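Long-range contact in uncharacterized protein (PDB 3H04), which is of unknown function but belongs to the alpha/beta-hydrolase clan and is probably a serine hydrolase related to feruloyl esterases: residues 34-46 / 165-179. Sequence-based numbering, arbitrary orientation.
Sequences YIHGGGLMFGKAN and VQDQIAQRFLIYVYA
Phe42 lies between Phe173 of segment 165-179 and its own loop: Phe173 CB sits almost straight above the middle of one ring face, 3.6 Å from the centroid, a CH-pi contact, while Gly38 CA covers the opposite face. At the ring's edge Tyr176 CB approaches Phe42 CE2 to 3.7 Å, and the two aromatic planes meet obliquely at 52°. Met41 runs extended beyond CG along the helix, its SD 3.9 Å from Ala179 CB and also touching Ile175 CG2 and Tyr176 CA; Met188 of helix 185-189 continues this apolar patch.

Polar bonds engage the backbone beside these side chains. Arg172 NE donates to Met41 O (2.7 Å, 162°) within the guanidinium plane, and NH2 adds a weak second bond to that oxygen. The Arg172 chain, CG turned directly opposite the main-chain N and extended as far as NE, carries the guanidinium to the carbonyl; Gln168 OE1 takes NH1, and a salt bridge to Glu72 holds NH2. Asp167 and Gly43 exchange two bonds: Gly43 N meets the syn side of Asp167 OD1 at 2.8 Å, 31° out of the carboxylate plane, and Asp167 N returns to Gly43 O at 3.1 Å. Farther along, one water joins His36 NE2 to Val165 O, and another links that carbonyl to Ala45 N.

The His36-Gly37-Gly38-Gly39 run after strand 30-35 matches the HGGG motif that forms the oxyanion hole in related esterases, and may do so here. Gly39 lies near the putative Ser104-His248-Asp220 triad; Tyr176 CE1 lies 3.6 Å from Gly39 CA, and the Tyr176 hydroxyl bonds to Asp222 and Arg180. With Met41 O and the Gly43 peptide atoms engaged by Arg172 and Asp167, the chemistry is consistent with holding this glycine-rich loop in place near the triad.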
loop_
_atom_site.group_PDB
_atom_site.type_symbol
_atom_site.label_atom_id
_atom_site.label_comp_id
_atom_site.label_asym_id
_atom_site.label_seq_id
_atom_site.Cartn_x
_atom_site.Cartn_y
_atom_site.Cartn_z
ATOM N N TYR A 34 -4.875 -6.123 3.704
ATOM C CA TYR A 34 -3.673 -5.982 2.910
ATOM C C TYR A 34 -3.924 -5.134 1.662
ATOM O O TYR A 34 -4.856 -5.403 0.917
ATOM C CB TYR A 34 -3.106 -7.339 2.516
ATOM C CG TYR A 34 -1.997 -7.212 1.502
ATOM C CD1 TYR A 34 -0.767 -6.684 1.864
ATOM C CD2 TYR A 34 -2.186 -7.600 0.166
ATOM C CE1 TYR A 34 0.234 -6.507 0.947
ATOM C CE2 TYR A 34 -1.188 -7.448 -0.749
ATOM C CZ TYR A 34 0.043 -6.913 -0.353
ATOM O OH TYR A 34 1.066 -6.716 -1.256
ATOM N N ILE A 35 -3.058 -4.126 1.452
ATOM C CA ILE A 35 -3.165 -3.247 0.308
ATOM C C ILE A 35 -1.859 -3.305 -0.461
ATOM O O ILE A 35 -0.767 -2.903 0.050
ATOM C CB ILE A 35 -3.535 -1.810 0.731
ATOM C CG1 ILE A 35 -4.721 -1.826 1.697
ATOM C CG2 ILE A 35 -3.796 -0.950 -0.523
ATOM C CD1 ILE A 35 -5.342 -0.488 1.978
ATOM N N HIS A 36 -1.953 -3.833 -1.689
ATOM C CA HIS A 36 -0.788 -4.092 -2.520
ATOM C C HIS A 36 -0.180 -2.806 -3.022
ATOM O O HIS A 36 -0.845 -1.789 -3.008
ATOM C CB HIS A 36 -1.167 -4.938 -3.761
ATOM C CG HIS A 36 -2.055 -4.219 -4.740
ATOM N ND1 HIS A 36 -1.554 -3.487 -5.806
ATOM C CD2 HIS A 36 -3.406 -4.177 -4.854
ATOM C CE1 HIS A 36 -2.570 -2.980 -6.496
ATOM N NE2 HIS A 36 -3.704 -3.393 -5.950
ATOM N N GLY A 37 1.046 -2.873 -3.495
ATOM C CA GLY A 37 1.714 -1.699 -4.023
ATOM C C GLY A 37 1.524 -1.490 -5.527
ATOM O O GLY A 37 0.562 -1.977 -6.106
ATOM N N GLY A 38 2.480 -0.835 -6.158
ATOM C CA GLY A 38 2.436 -0.559 -7.620
ATOM C C GLY A 38 2.258 0.882 -8.023
ATOM O O GLY A 38 1.745 1.198 -9.139
ATOM N N GLY A 39 2.692 1.793 -7.146
ATOM C CA GLY A 39 2.678 3.242 -7.407
ATOM C C GLY A 39 1.310 3.820 -7.764
ATOM O O GLY A 39 1.235 4.881 -8.383
ATOM N N LEU A 40 0.262 3.148 -7.295
ATOM C CA LEU A 40 -1.149 3.400 -7.586
ATOM C C LEU A 40 -1.530 3.140 -9.054
ATOM O O LEU A 40 -2.669 3.439 -9.443
ATOM C CB LEU A 40 -1.583 4.837 -7.177
ATOM C CG LEU A 40 -1.214 5.315 -5.755
ATOM C CD1 LEU A 40 -1.377 6.864 -5.627
ATOM C CD2 LEU A 40 -2.014 4.547 -4.691
ATOM N N MET A 41 -0.619 2.576 -9.853
ATOM C CA MET A 41 -0.810 2.512 -11.317
ATOM C C MET A 41 -0.773 1.104 -11.891
ATOM O O MET A 41 -1.282 0.840 -13.005
ATOM C CB MET A 41 0.261 3.349 -12.028
ATOM C CG MET A 41 0.322 4.806 -11.676
ATOM S SD MET A 41 1.499 5.819 -12.694
ATOM C CE MET A 41 0.770 7.354 -12.294
ATOM N N PHE A 42 -0.142 0.171 -11.184
ATOM C CA PHE A 42 -0.129 -1.190 -11.608
ATOM C C PHE A 42 -0.209 -2.133 -10.384
ATOM O O PHE A 42 -0.300 -1.701 -9.232
ATOM C CB PHE A 42 1.135 -1.515 -12.475
ATOM C CG PHE A 42 2.441 -1.513 -11.705
ATOM C CD1 PHE A 42 2.977 -2.687 -11.218
ATOM C CD2 PHE A 42 3.115 -0.289 -11.427
ATOM C CE1 PHE A 42 4.167 -2.703 -10.525
ATOM C CE2 PHE A 42 4.312 -0.278 -10.710
ATOM C CZ PHE A 42 4.838 -1.486 -10.242
ATOM N N GLY A 43 -0.202 -3.426 -10.651
ATOM C CA GLY A 43 -0.145 -4.416 -9.580
ATOM C C GLY A 43 -1.420 -5.249 -9.511
ATOM O O GLY A 43 -2.273 -5.262 -10.461
ATOM N N LYS A 44 -1.509 -6.016 -8.449
ATOM C CA LYS A 44 -2.688 -6.860 -8.186
ATOM C C LYS A 44 -2.699 -7.182 -6.698
ATOM O O LYS A 44 -1.634 -7.163 -6.039
ATOM C CB LYS A 44 -2.659 -8.156 -9.002
ATOM C CG LYS A 44 -1.515 -9.116 -8.665
ATOM C CD LYS A 44 -1.428 -10.305 -9.683
ATOM C CE LYS A 44 -0.181 -11.155 -9.371
ATOM N NZ LYS A 44 -0.354 -12.507 -9.851
ATOM N N ALA A 45 -3.898 -7.472 -6.188
ATOM C CA ALA A 45 -4.143 -7.745 -4.772
ATOM C C ALA A 45 -3.435 -8.998 -4.265
ATOM O O ALA A 45 -2.984 -9.030 -3.110
ATOM C CB ALA A 45 -5.667 -7.868 -4.515
ATOM N N ASN A 46 -3.382 -10.047 -5.102
ATOM C CA ASN A 46 -2.759 -11.317 -4.719
ATOM C C ASN A 46 -1.274 -11.420 -5.117
ATOM O O ASN A 46 -0.887 -12.387 -5.775
ATOM C CB ASN A 46 -3.534 -12.532 -5.271
ATOM C CG ASN A 46 -3.594 -12.544 -6.789
ATOM O OD1 ASN A 46 -3.490 -11.488 -7.439
ATOM N ND2 ASN A 46 -3.771 -13.721 -7.365
ATOM N N VAL A 165 -8.795 -3.099 -11.768
ATOM C CA VAL A 165 -8.228 -3.247 -10.426
ATOM C C VAL A 165 -6.931 -4.051 -10.410
ATOM O O VAL A 165 -6.338 -4.207 -9.362
ATOM C CB VAL A 165 -9.211 -3.866 -9.398
ATOM C CG1 VAL A 165 -10.498 -3.084 -9.357
ATOM C CG2 VAL A 165 -9.489 -5.344 -9.734
ATOM N N GLN A 166 -6.489 -4.504 -11.565
ATOM C CA GLN A 166 -5.236 -5.180 -11.696
ATOM C C GLN A 166 -4.742 -5.028 -13.142
ATOM O O GLN A 166 -5.510 -4.676 -14.047
ATOM C CB GLN A 166 -5.358 -6.652 -11.286
ATOM C CG GLN A 166 -6.252 -7.465 -12.229
ATOM C CD GLN A 166 -6.277 -8.954 -11.896
ATOM O OE1 GLN A 166 -5.293 -9.529 -11.465
ATOM N NE2 GLN A 166 -7.404 -9.570 -12.108
ATOM N N ASP A 167 -3.464 -5.267 -13.344
ATOM C CA ASP A 167 -2.880 -5.146 -14.681
ATOM C C ASP A 167 -3.701 -5.944 -15.664
ATOM O O ASP A 167 -4.019 -7.133 -15.423
ATOM C CB ASP A 167 -1.415 -5.674 -14.742
ATOM C CG ASP A 167 -0.479 -4.948 -13.829
ATOM O OD1 ASP A 167 -0.829 -3.874 -13.311
ATOM O OD2 ASP A 167 0.602 -5.510 -13.546
ATOM N N GLN A 168 -4.063 -5.293 -16.770
ATOM C CA GLN A 168 -4.731 -5.940 -17.906
ATOM C C GLN A 168 -3.746 -6.396 -18.997
ATOM O O GLN A 168 -4.111 -7.130 -19.935
ATOM C CB GLN A 168 -5.853 -5.014 -18.461
ATOM C CG GLN A 168 -5.479 -4.002 -19.540
ATOM C CD GLN A 168 -4.572 -2.899 -19.059
ATOM O OE1 GLN A 168 -4.308 -2.731 -17.844
ATOM N NE2 GLN A 168 -4.071 -2.117 -20.024
ATOM N N ILE A 169 -2.517 -5.906 -18.912
ATOM C CA ILE A 169 -1.425 -6.250 -19.809
ATOM C C ILE A 169 -0.166 -6.352 -18.965
ATOM O O ILE A 169 0.036 -5.564 -18.051
ATOM C CB ILE A 169 -1.290 -5.185 -20.934
ATOM C CG1 ILE A 169 -0.343 -5.640 -22.069
ATOM C CG2 ILE A 169 -0.903 -3.802 -20.385
ATOM C CD1 ILE A 169 -0.879 -6.693 -22.991
ATOM N N ALA A 170 0.666 -7.331 -19.285
ATOM C CA ALA A 170 1.858 -7.612 -18.523
ATOM C C ALA A 170 2.698 -6.374 -18.318
ATOM O O ALA A 170 3.216 -6.217 -17.218
ATOM C CB ALA A 170 2.695 -8.728 -19.174
ATOM N N GLN A 171 2.834 -5.478 -19.317
ATOM C CA GLN A 171 3.808 -4.392 -19.149
ATOM C C GLN A 171 3.261 -3.036 -18.683
ATOM O O GLN A 171 3.852 -1.992 -18.834
ATOM C CB GLN A 171 4.685 -4.253 -20.377
ATOM C CG GLN A 171 4.051 -3.819 -21.554
ATOM C CD GLN A 171 3.404 -4.945 -22.361
ATOM O OE1 GLN A 171 2.967 -5.975 -21.839
ATOM N NE2 GLN A 171 3.260 -4.698 -23.629
ATOM N N ARG A 172 2.139 -3.091 -18.017
ATOM C CA ARG A 172 1.491 -1.915 -17.555
ATOM C C ARG A 172 2.431 -1.135 -16.639
ATOM O O ARG A 172 2.352 0.095 -16.593
ATOM C CB ARG A 172 0.212 -2.315 -16.792
ATOM C CG ARG A 172 -0.551 -1.128 -16.293
ATOM C CD ARG A 172 -1.861 -1.561 -15.746
ATOM N NE ARG A 172 -2.456 -0.413 -15.144
ATOM C CZ ARG A 172 -3.446 0.296 -15.644
ATOM N NH1 ARG A 172 -4.068 -0.064 -16.770
ATOM N NH2 ARG A 172 -3.815 1.384 -14.973
ATOM N N PHE A 173 3.309 -1.831 -15.934
ATOM C CA PHE A 173 4.228 -1.139 -15.023
ATOM C C PHE A 173 5.089 -0.037 -15.652
ATOM O O PHE A 173 5.532 0.889 -14.942
ATOM C CB PHE A 173 5.062 -2.138 -14.263
ATOM C CG PHE A 173 6.267 -2.509 -14.932
ATOM C CD1 PHE A 173 7.378 -1.720 -14.782
ATOM C CD2 PHE A 173 6.318 -3.614 -15.758
ATOM C CE1 PHE A 173 8.490 -1.988 -15.379
ATOM C CE2 PHE A 173 7.535 -3.904 -16.377
ATOM C CZ PHE A 173 8.606 -3.074 -16.184
ATOM N N LEU A 174 5.253 -0.063 -16.982
ATOM C CA LEU A 174 5.995 1.003 -17.654
ATOM C C LEU A 174 5.313 2.342 -17.544
ATOM O O LEU A 174 5.977 3.348 -17.674
ATOM C CB LEU A 174 6.222 0.678 -19.130
ATOM C CG LEU A 174 7.201 -0.462 -19.384
ATOM C CD1 LEU A 174 7.124 -0.878 -20.874
ATOM C CD2 LEU A 174 8.637 -0.106 -18.957
ATOM N N ILE A 175 3.990 2.353 -17.344
ATOM C CA ILE A 175 3.262 3.618 -17.107
ATOM C C ILE A 175 3.820 4.316 -15.855
ATOM O O ILE A 175 4.010 5.544 -15.832
ATOM C CB ILE A 175 1.760 3.389 -16.903
ATOM C CG1 ILE A 175 1.092 2.757 -18.129
ATOM C CG2 ILE A 175 1.025 4.739 -16.604
ATOM C CD1 ILE A 175 -0.319 2.207 -17.688
ATOM N N TYR A 176 4.129 3.525 -14.839
ATOM C CA TYR A 176 4.693 4.044 -13.572
ATOM C C TYR A 176 6.177 4.467 -13.745
ATOM O O TYR A 176 6.596 5.513 -13.233
ATOM C CB TYR A 176 4.565 3.002 -12.476
ATOM C CG TYR A 176 5.286 3.387 -11.192
ATOM C CD1 TYR A 176 4.747 4.390 -10.348
ATOM C CD2 TYR A 176 6.503 2.859 -10.875
ATOM C CE1 TYR A 176 5.398 4.826 -9.231
ATOM C CE2 TYR A 176 7.164 3.232 -9.681
ATOM C CZ TYR A 176 6.590 4.223 -8.858
ATOM O OH TYR A 176 7.168 4.721 -7.683
ATOM N N VAL A 177 6.958 3.654 -14.445
ATOM C CA VAL A 177 8.350 3.995 -14.727
ATOM C C VAL A 177 8.403 5.329 -15.470
ATOM O O VAL A 177 9.217 6.232 -15.158
ATOM C CB VAL A 177 9.014 2.861 -15.585
ATOM C CG1 VAL A 177 10.294 3.354 -16.214
ATOM C CG2 VAL A 177 9.352 1.567 -14.708
ATOM N N TYR A 178 7.513 5.461 -16.440
ATOM C CA TYR A 178 7.433 6.678 -17.228
ATOM C C TYR A 178 7.052 7.855 -16.322
ATOM O O TYR A 178 7.669 8.919 -16.379
ATOM C CB TYR A 178 6.387 6.510 -18.327
ATOM C CG TYR A 178 6.197 7.753 -19.155
ATOM C CD1 TYR A 178 7.114 8.101 -20.119
ATOM C CD2 TYR A 178 5.086 8.560 -18.976
ATOM C CE1 TYR A 178 6.916 9.260 -20.925
ATOM C CE2 TYR A 178 4.902 9.703 -19.736
ATOM C CZ TYR A 178 5.812 10.046 -20.692
ATOM O OH TYR A 178 5.600 11.182 -21.414
ATOM N N ALA A 179 6.015 7.662 -15.524
ATOM C CA ALA A 179 5.547 8.724 -14.636
ATOM C C ALA A 179 6.646 9.237 -13.673
ATOM O O ALA A 179 6.896 10.484 -13.572
ATOM C CB ALA A 179 4.313 8.228 -13.838
HETATM O O HOH W 1 -6.105 -2.761 -7.026
HETATM O O HOH W 2 -6.290 -6.521 -7.507
#